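Local coordinates for protein transcriptional regulator (NtrC family) (Aquifex aeolicus, PDB 3DZD) that probably activates sigma54-dependent transcription as an ATP-hydrolysing AAA+ response regulator, its activity governed by a receiver domain and captured here in the inactive state, at residues K41-V52 against N69-G80. Residues are numbered along the deposited sequence; the frame is centred on the assembly and turned at random.
Sequences KELFFPVIVLDV and NSPDSVVIVITG
Phe44 lays its ring beside the type I turn Ser70-Ser73, with CG anti to the backbone N (chi1 177°). Beyond CB and CG, CD1 meets Ser70 OG at 3.3 Å, the hydroxyl lying at the ring edge near its plane; CE1 has both Ser70 OG and Ser73 OG on one side of it, and CZ ends against Asp72 CB at 3.7 Å, the carboxylate turned 78° from the ring. Were Phe44 an alanine, Ser70 OG and Asp72 CB would probably lose their aromatic neighbour, leaving a gap beside the turn. One water joins Leu43 O, Phe45 N and Ser70 OG. Further on, Ser73 CB packs on Ile48 CD1 at 3.7 Å. Six backbone bonds, from Val74 N to Pro46 O (2.7 Å, 174° at the hydrogen) through Val52 N to Ile78 O, run along parallel strands 47-51 and 74-79. Val49 CG1 meets Ile78 CD1 at 3.6 Å. Asp51 OD2 pairs with Lys101, while OD1 accepts from Trp53 N; with Asp7 close by, this is consistent with the acidic phosphorylation site of receiver domains. Strands 47-51 and 74-79 are neighbours in the CheY-like receiver sheet, flanked by 2-6 and 97-100; helix 105-119 covers Val47 and Ile76, helix 62-69 covers Ile48 and Val75.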
ATOM      1  N   LYS A  41     -23.662 -18.788   5.279  1.00 80.36           N
ATOM      2  CA  LYS A  41     -24.524 -17.613   5.383  1.00 77.85           C
ATOM      3  C   LYS A  41     -24.547 -17.091   6.814  1.00 75.94           C
ATOM      4  O   LYS A  41     -24.833 -15.919   7.064  1.00 80.50           O
ATOM      5  CB  LYS A  41     -25.948 -17.959   4.933  1.00 76.58           C
ATOM      6  CG  LYS A  41     -26.065 -18.326   3.459  1.00 74.48           C
ATOM      7  CD  LYS A  41     -27.265 -19.221   3.191  1.00 82.35           C
ATOM      8  CE  LYS A  41     -28.575 -18.497   3.453  1.00 89.18           C
ATOM      9  NZ  LYS A  41     -29.759 -19.382   3.253  1.00100.06           N
ATOM     10  N   GLU A  42     -24.235 -17.981   7.746  1.00 64.74           N
ATOM     11  CA  GLU A  42     -24.325 -17.702   9.169  1.00 66.06           C
ATOM     12  C   GLU A  42     -23.050 -17.035   9.686  1.00 70.24           C
ATOM     13  O   GLU A  42     -23.100 -16.119  10.512  1.00 67.23           O
ATOM     14  CB  GLU A  42     -24.565 -19.020   9.907  1.00 77.29           C
ATOM     15  CG  GLU A  42     -24.883 -18.909  11.385  1.00 85.25           C
ATOM     16  CD  GLU A  42     -25.067 -20.275  12.032  1.00100.81           C
ATOM     17  OE1 GLU A  42     -24.231 -21.175  11.785  1.00 98.32           O
ATOM     18  OE2 GLU A  42     -26.047 -20.450  12.785  1.00112.92           O
ATOM     19  N   LEU A  43     -21.907 -17.492   9.184  1.00 64.16           N
ATOM     20  CA  LEU A  43     -20.620 -17.062   9.708  1.00 60.84           C
ATOM     21  C   LEU A  43     -19.558 -17.032   8.609  1.00 57.91           C
ATOM     22  O   LEU A  43     -19.598 -17.823   7.665  1.00 59.20           O
ATOM     23  CB  LEU A  43     -20.208 -17.976  10.864  1.00 63.67           C
ATOM     24  CG  LEU A  43     -18.736 -18.112  11.259  1.00 67.90           C
ATOM     25  CD1 LEU A  43     -18.175 -16.801  11.805  1.00 73.17           C
ATOM     26  CD2 LEU A  43     -18.583 -19.227  12.284  1.00 65.28           C
ATOM     27  N   PHE A  44     -18.620 -16.099   8.715  1.00 61.83           N
ATOM     28  CA  PHE A  44     -17.598 -15.960   7.688  1.00 56.77           C
ATOM     29  C   PHE A  44     -16.359 -16.816   7.947  1.00 49.84           C
ATOM     30  O   PHE A  44     -15.692 -16.668   8.972  1.00 54.25           O
ATOM     31  CB  PHE A  44     -17.181 -14.500   7.514  1.00 51.54           C
ATOM     32  CG  PHE A  44     -16.070 -14.319   6.524  1.00 47.20           C
ATOM     33  CD1 PHE A  44     -16.312 -14.439   5.168  1.00 43.84           C
ATOM     34  CD2 PHE A  44     -14.778 -14.068   6.949  1.00 46.94           C
ATOM     35  CE1 PHE A  44     -15.300 -14.292   4.256  1.00 43.39           C
ATOM     36  CE2 PHE A  44     -13.756 -13.920   6.037  1.00 43.38           C
ATOM     37  CZ  PHE A  44     -14.018 -14.032   4.686  1.00 42.83           C
ATOM     38  N   PHE A  45     -16.063 -17.715   7.009  1.00 45.13           N
ATOM     39  CA  PHE A  45     -14.827 -18.491   7.043  1.00 47.32           C
ATOM     40  C   PHE A  45     -13.873 -17.943   5.998  1.00 44.12           C
ATOM     41  O   PHE A  45     -14.182 -17.978   4.814  1.00 44.28           O
ATOM     42  CB  PHE A  45     -15.096 -19.963   6.738  1.00 48.28           C
ATOM     43  CG  PHE A  45     -16.024 -20.628   7.711  1.00 49.35           C
ATOM     44  CD1 PHE A  45     -15.545 -21.142   8.906  1.00 49.80           C
ATOM     45  CD2 PHE A  45     -17.372 -20.758   7.421  1.00 51.50           C
ATOM     46  CE1 PHE A  45     -16.397 -21.762   9.800  1.00 52.72           C
ATOM     47  CE2 PHE A  45     -18.232 -21.377   8.309  1.00 53.24           C
ATOM     48  CZ  PHE A  45     -17.743 -21.881   9.499  1.00 56.70           C
ATOM     49  N   PRO A  46     -12.713 -17.428   6.433  1.00 43.66           N
ATOM     50  CA  PRO A  46     -11.684 -16.964   5.497  1.00 42.90           C
ATOM     51  C   PRO A  46     -11.291 -18.075   4.529  1.00 47.48           C
ATOM     52  O   PRO A  46     -11.062 -17.819   3.344  1.00 46.63           O
ATOM     53  CB  PRO A  46     -10.497 -16.637   6.411  1.00 42.49           C
ATOM     54  CG  PRO A  46     -11.092 -16.386   7.742  1.00 45.89           C
ATOM     55  CD  PRO A  46     -12.315 -17.247   7.839  1.00 45.30           C
ATOM     56  N   VAL A  47     -11.212 -19.303   5.034  1.00 43.60           N
ATOM     57  CA  VAL A  47     -10.793 -20.435   4.215  1.00 44.83           C
ATOM     58  C   VAL A  47     -11.817 -21.564   4.262  1.00 44.67           C
ATOM     59  O   VAL A  47     -12.264 -21.972   5.331  1.00 45.07           O
ATOM     60  CB  VAL A  47      -9.428 -20.983   4.672  1.00 43.68           C
ATOM     61  CG1 VAL A  47      -9.095 -22.270   3.937  1.00 44.18           C
ATOM     62  CG2 VAL A  47      -8.337 -19.927   4.484  1.00 42.91           C
ATOM     63  N   ILE A  48     -12.181 -22.065   3.092  1.00 45.05           N
ATOM     64  CA  ILE A  48     -13.102 -23.177   2.997  1.00 45.90           C
ATOM     65  C   ILE A  48     -12.442 -24.293   2.226  1.00 47.35           C
ATOM     66  O   ILE A  48     -11.863 -24.059   1.163  1.00 45.70           O
ATOM     67  CB  ILE A  48     -14.383 -22.778   2.278  1.00 46.26           C
ATOM     68  CG1 ILE A  48     -15.130 -21.720   3.093  1.00 46.08           C
ATOM     69  CG2 ILE A  48     -15.255 -23.997   2.048  1.00 48.46           C
ATOM     70  CD1 ILE A  48     -16.262 -21.059   2.344  1.00 46.26           C
ATOM     71  N   VAL A  49     -12.524 -25.501   2.784  1.00 46.88           N
ATOM     72  CA  VAL A  49     -11.945 -26.695   2.191  1.00 47.00           C
ATOM     73  C   VAL A  49     -13.094 -27.551   1.703  1.00 48.06           C
ATOM     74  O   VAL A  49     -13.876 -28.076   2.506  1.00 48.48           O
ATOM     75  CB  VAL A  49     -11.139 -27.510   3.225  1.00 47.16           C
ATOM     76  CG1 VAL A  49     -10.704 -28.851   2.634  1.00 47.64           C
ATOM     77  CG2 VAL A  49      -9.942 -26.720   3.730  1.00 46.24           C
ATOM     78  N   LEU A  50     -13.194 -27.698   0.388  1.00 47.94           N
ATOM     79  CA  LEU A  50     -14.377 -28.292  -0.222  1.00 48.74           C
ATOM     80  C   LEU A  50     -14.060 -29.536  -1.045  1.00 50.26           C
ATOM     81  O   LEU A  50     -13.146 -29.532  -1.868  1.00 49.03           O
ATOM     82  CB  LEU A  50     -15.067 -27.256  -1.102  1.00 48.63           C
ATOM     83  CG  LEU A  50     -16.173 -27.744  -2.039  1.00 53.34           C
ATOM     84  CD1 LEU A  50     -17.461 -28.057  -1.275  1.00 52.38           C
ATOM     85  CD2 LEU A  50     -16.416 -26.684  -3.098  1.00 49.24           C
ATOM     86  N   ASP A  51     -14.819 -30.600  -0.821  1.00 50.20           N
ATOM     87  CA  ASP A  51     -14.668 -31.799  -1.637  1.00 51.07           C
ATOM     88  C   ASP A  51     -15.391 -31.620  -2.972  1.00 52.51           C
ATOM     89  O   ASP A  51     -16.525 -31.145  -3.015  1.00 57.46           O
ATOM     90  CB  ASP A  51     -15.168 -33.051  -0.904  1.00 55.08           C
ATOM     91  CG  ASP A  51     -14.589 -34.334  -1.487  1.00 61.12           C
ATOM     92  OD1 ASP A  51     -14.636 -34.501  -2.724  1.00 61.33           O
ATOM     93  OD2 ASP A  51     -14.080 -35.175  -0.719  1.00 68.37           O
ATOM     94  N   VAL A  52     -14.718 -31.985  -4.060  1.00 53.30           N
ATOM     95  CA  VAL A  52     -15.291 -31.876  -5.400  1.00 62.31           C
ATOM     96  C   VAL A  52     -16.593 -32.662  -5.540  1.00 65.67           C
ATOM     97  O   VAL A  52     -17.469 -32.295  -6.323  1.00 70.21           O
ATOM     98  CB  VAL A  52     -14.305 -32.366  -6.474  1.00 64.03           C
ATOM     99  CG1 VAL A  52     -13.136 -31.400  -6.604  1.00 56.69           C
ATOM    100  CG2 VAL A  52     -13.824 -33.772  -6.141  1.00 58.13           C
ATOM    101  N   ASN A  69     -22.146 -15.847  -1.761  1.00 66.38           N
ATOM    102  CA  ASN A  69     -22.505 -15.507  -0.390  1.00 62.44           C
ATOM    103  C   ASN A  69     -21.321 -15.359   0.571  1.00 66.46           C
ATOM    104  O   ASN A  69     -21.513 -15.129   1.767  1.00 60.16           O
ATOM    105  CB  ASN A  69     -23.496 -16.539   0.147  1.00 68.36           C
ATOM    106  CG  ASN A  69     -24.553 -16.916  -0.880  1.00 77.02           C
ATOM    107  OD1 ASN A  69     -24.816 -16.169  -1.822  1.00 77.84           O
ATOM    108  ND2 ASN A  69     -25.159 -18.083  -0.705  1.00 76.60           N
ATOM    109  N   SER A  70     -20.102 -15.487   0.051  1.00 62.46           N
ATOM    110  CA  SER A  70     -18.896 -15.317   0.860  1.00 52.87           C
ATOM    111  C   SER A  70     -17.692 -15.052  -0.046  1.00 57.31           C
ATOM    112  O   SER A  70     -16.728 -15.820  -0.051  1.00 58.64           O
ATOM    113  CB  SER A  70     -18.656 -16.554   1.728  1.00 56.35           C
ATOM    114  OG  SER A  70     -17.941 -16.219   2.903  1.00 63.37           O
ATOM    115  N   PRO A  71     -17.741 -13.941  -0.799  1.00 69.56           N
ATOM    116  CA  PRO A  71     -16.820 -13.621  -1.896  1.00 69.91           C
ATOM    117  C   PRO A  71     -15.365 -13.535  -1.454  1.00 67.47           C
ATOM    118  O   PRO A  71     -14.469 -13.715  -2.278  1.00 68.91           O
ATOM    119  CB  PRO A  71     -17.295 -12.238  -2.360  1.00 72.85           C
ATOM    120  CG  PRO A  71     -18.663 -12.077  -1.798  1.00 74.36           C
ATOM    121  CD  PRO A  71     -18.657 -12.825  -0.515  1.00 72.13           C
ATOM    122  N   ASP A  72     -15.138 -13.256  -0.176  1.00 73.36           N
ATOM    123  CA  ASP A  72     -13.784 -13.128   0.343  1.00 71.31           C
ATOM    124  C   ASP A  72     -13.188 -14.473   0.767  1.00 71.07           C
ATOM    125  O   ASP A  72     -11.985 -14.576   1.002  1.00 64.82           O
ATOM    126  CB  ASP A  72     -13.753 -12.142   1.511  1.00 71.75           C
ATOM    127  CG  ASP A  72     -14.067 -10.718   1.082  1.00 76.60           C
ATOM    128  OD1 ASP A  72     -13.321 -10.159   0.248  1.00 76.11           O
ATOM    129  OD2 ASP A  72     -15.059 -10.154   1.591  1.00 81.99           O
ATOM    130  N   SER A  73     -14.023 -15.502   0.872  1.00 50.27           N
ATOM    131  CA  SER A  73     -13.517 -16.823   1.228  1.00 52.65           C
ATOM    132  C   SER A  73     -12.563 -17.361   0.165  1.00 55.06           C
ATOM    133  O   SER A  73     -12.835 -17.273  -1.034  1.00 50.30           O
ATOM    134  CB  SER A  73     -14.655 -17.812   1.438  1.00 51.51           C
ATOM    135  OG  SER A  73     -15.295 -17.583   2.676  1.00 49.98           O
ATOM    136  N   VAL A  74     -11.438 -17.903   0.624  1.00 48.50           N
ATOM    137  CA  VAL A  74     -10.478 -18.570  -0.237  1.00 47.88           C
ATOM    138  C   VAL A  74     -10.778 -20.060  -0.173  1.00 43.93           C
ATOM    139  O   VAL A  74     -10.887 -20.628   0.912  1.00 47.70           O
ATOM    140  CB  VAL A  74      -9.031 -18.293   0.242  1.00 48.80           C
ATOM    141  CG1 VAL A  74      -8.016 -19.090  -0.569  1.00 42.62           C
ATOM    142  CG2 VAL A  74      -8.733 -16.804   0.178  1.00 47.65           C
ATOM    143  N   VAL A  75     -10.911 -20.692  -1.332  1.00 44.79           N
ATOM    144  CA  VAL A  75     -11.343 -22.080  -1.389  1.00 47.01           C
ATOM    145  C   VAL A  75     -10.238 -23.040  -1.814  1.00 47.22           C
ATOM    146  O   VAL A  75      -9.523 -22.798  -2.782  1.00 52.44           O
ATOM    147  CB  VAL A  75     -12.539 -22.261  -2.341  1.00 50.80           C
ATOM    148  CG1 VAL A  75     -13.016 -23.707  -2.321  1.00 51.44           C
ATOM    149  CG2 VAL A  75     -13.666 -21.319  -1.956  1.00 55.69           C
ATOM    150  N   ILE A  76     -10.112 -24.130  -1.070  1.00 45.16           N
ATOM    151  CA  ILE A  76      -9.245 -25.226  -1.440  1.00 45.33           C
ATOM    152  C   ILE A  76     -10.118 -26.442  -1.697  1.00 46.28           C
ATOM    153  O   ILE A  76     -10.893 -26.846  -0.830  1.00 46.95           O
ATOM    154  CB  ILE A  76      -8.280 -25.570  -0.304  1.00 45.17           C
ATOM    155  CG1 ILE A  76      -7.493 -24.324   0.120  1.00 44.31           C
ATOM    156  CG2 ILE A  76      -7.364 -26.703  -0.723  1.00 45.51           C
ATOM    157  CD1 ILE A  76      -6.932 -24.406   1.536  1.00 44.45           C
ATOM    158  N   VAL A  77     -10.017 -27.025  -2.885  1.00 48.07           N
ATOM    159  CA  VAL A  77     -10.807 -28.217  -3.160  1.00 58.31           C
ATOM    160  C   VAL A  77     -10.013 -29.492  -2.900  1.00 54.10           C
ATOM    161  O   VAL A  77      -8.791 -29.520  -3.032  1.00 53.56           O
ATOM    162  CB  VAL A  77     -11.416 -28.213  -4.583  1.00 58.80           C
ATOM    163  CG1 VAL A  77     -12.513 -27.160  -4.679  1.00 56.00           C
ATOM    164  CG2 VAL A  77     -10.345 -27.972  -5.632  1.00 58.89           C
ATOM    165  N   ILE A  78     -10.719 -30.536  -2.491  1.00 59.14           N
ATOM    166  CA  ILE A  78     -10.117 -31.847  -2.316  1.00 62.62           C
ATOM    167  C   ILE A  78     -10.660 -32.749  -3.406  1.00 64.14           C
ATOM    168  O   ILE A  78     -11.871 -32.913  -3.527  1.00 64.93           O
ATOM    169  CB  ILE A  78     -10.464 -32.446  -0.949  1.00 56.15           C
ATOM    170  CG1 ILE A  78      -9.742 -31.682   0.160  1.00 55.18           C
ATOM    171  CG2 ILE A  78     -10.073 -33.903  -0.900  1.00 64.48           C
ATOM    172  CD1 ILE A  78     -10.064 -32.187   1.545  1.00 60.21           C
ATOM    173  N   THR A  79      -9.768 -33.317  -4.211  1.00 70.43           N
ATOM    174  CA  THR A  79     -10.194 -34.197  -5.293  1.00 74.06           C
ATOM    175  C   THR A  79      -9.627 -35.607  -5.172  1.00 78.54           C
ATOM    176  O   THR A  79      -8.507 -35.805  -4.691  1.00 74.62           O
ATOM    177  CB  THR A  79      -9.818 -33.635  -6.670  1.00 77.89           C
ATOM    178  OG1 THR A  79     -10.499 -34.384  -7.682  1.00 83.76           O
ATOM    179  CG2 THR A  79      -8.312 -33.726  -6.898  1.00 73.69           C
ATOM    180  N   GLY A  80     -10.413 -36.583  -5.619  1.00 86.63           N
ATOM    181  CA  GLY A  80     -10.004 -37.974  -5.597  1.00 82.20           C
ATOM    182  C   GLY A  80      -8.713 -38.194  -6.357  1.00 83.40           C
ATOM    183  O   GLY A  80      -8.287 -37.347  -7.143  1.00 81.69           O
TER
HETATM  184  O   HOH W   1     -18.109 -17.764   5.174  1.00 63.36           O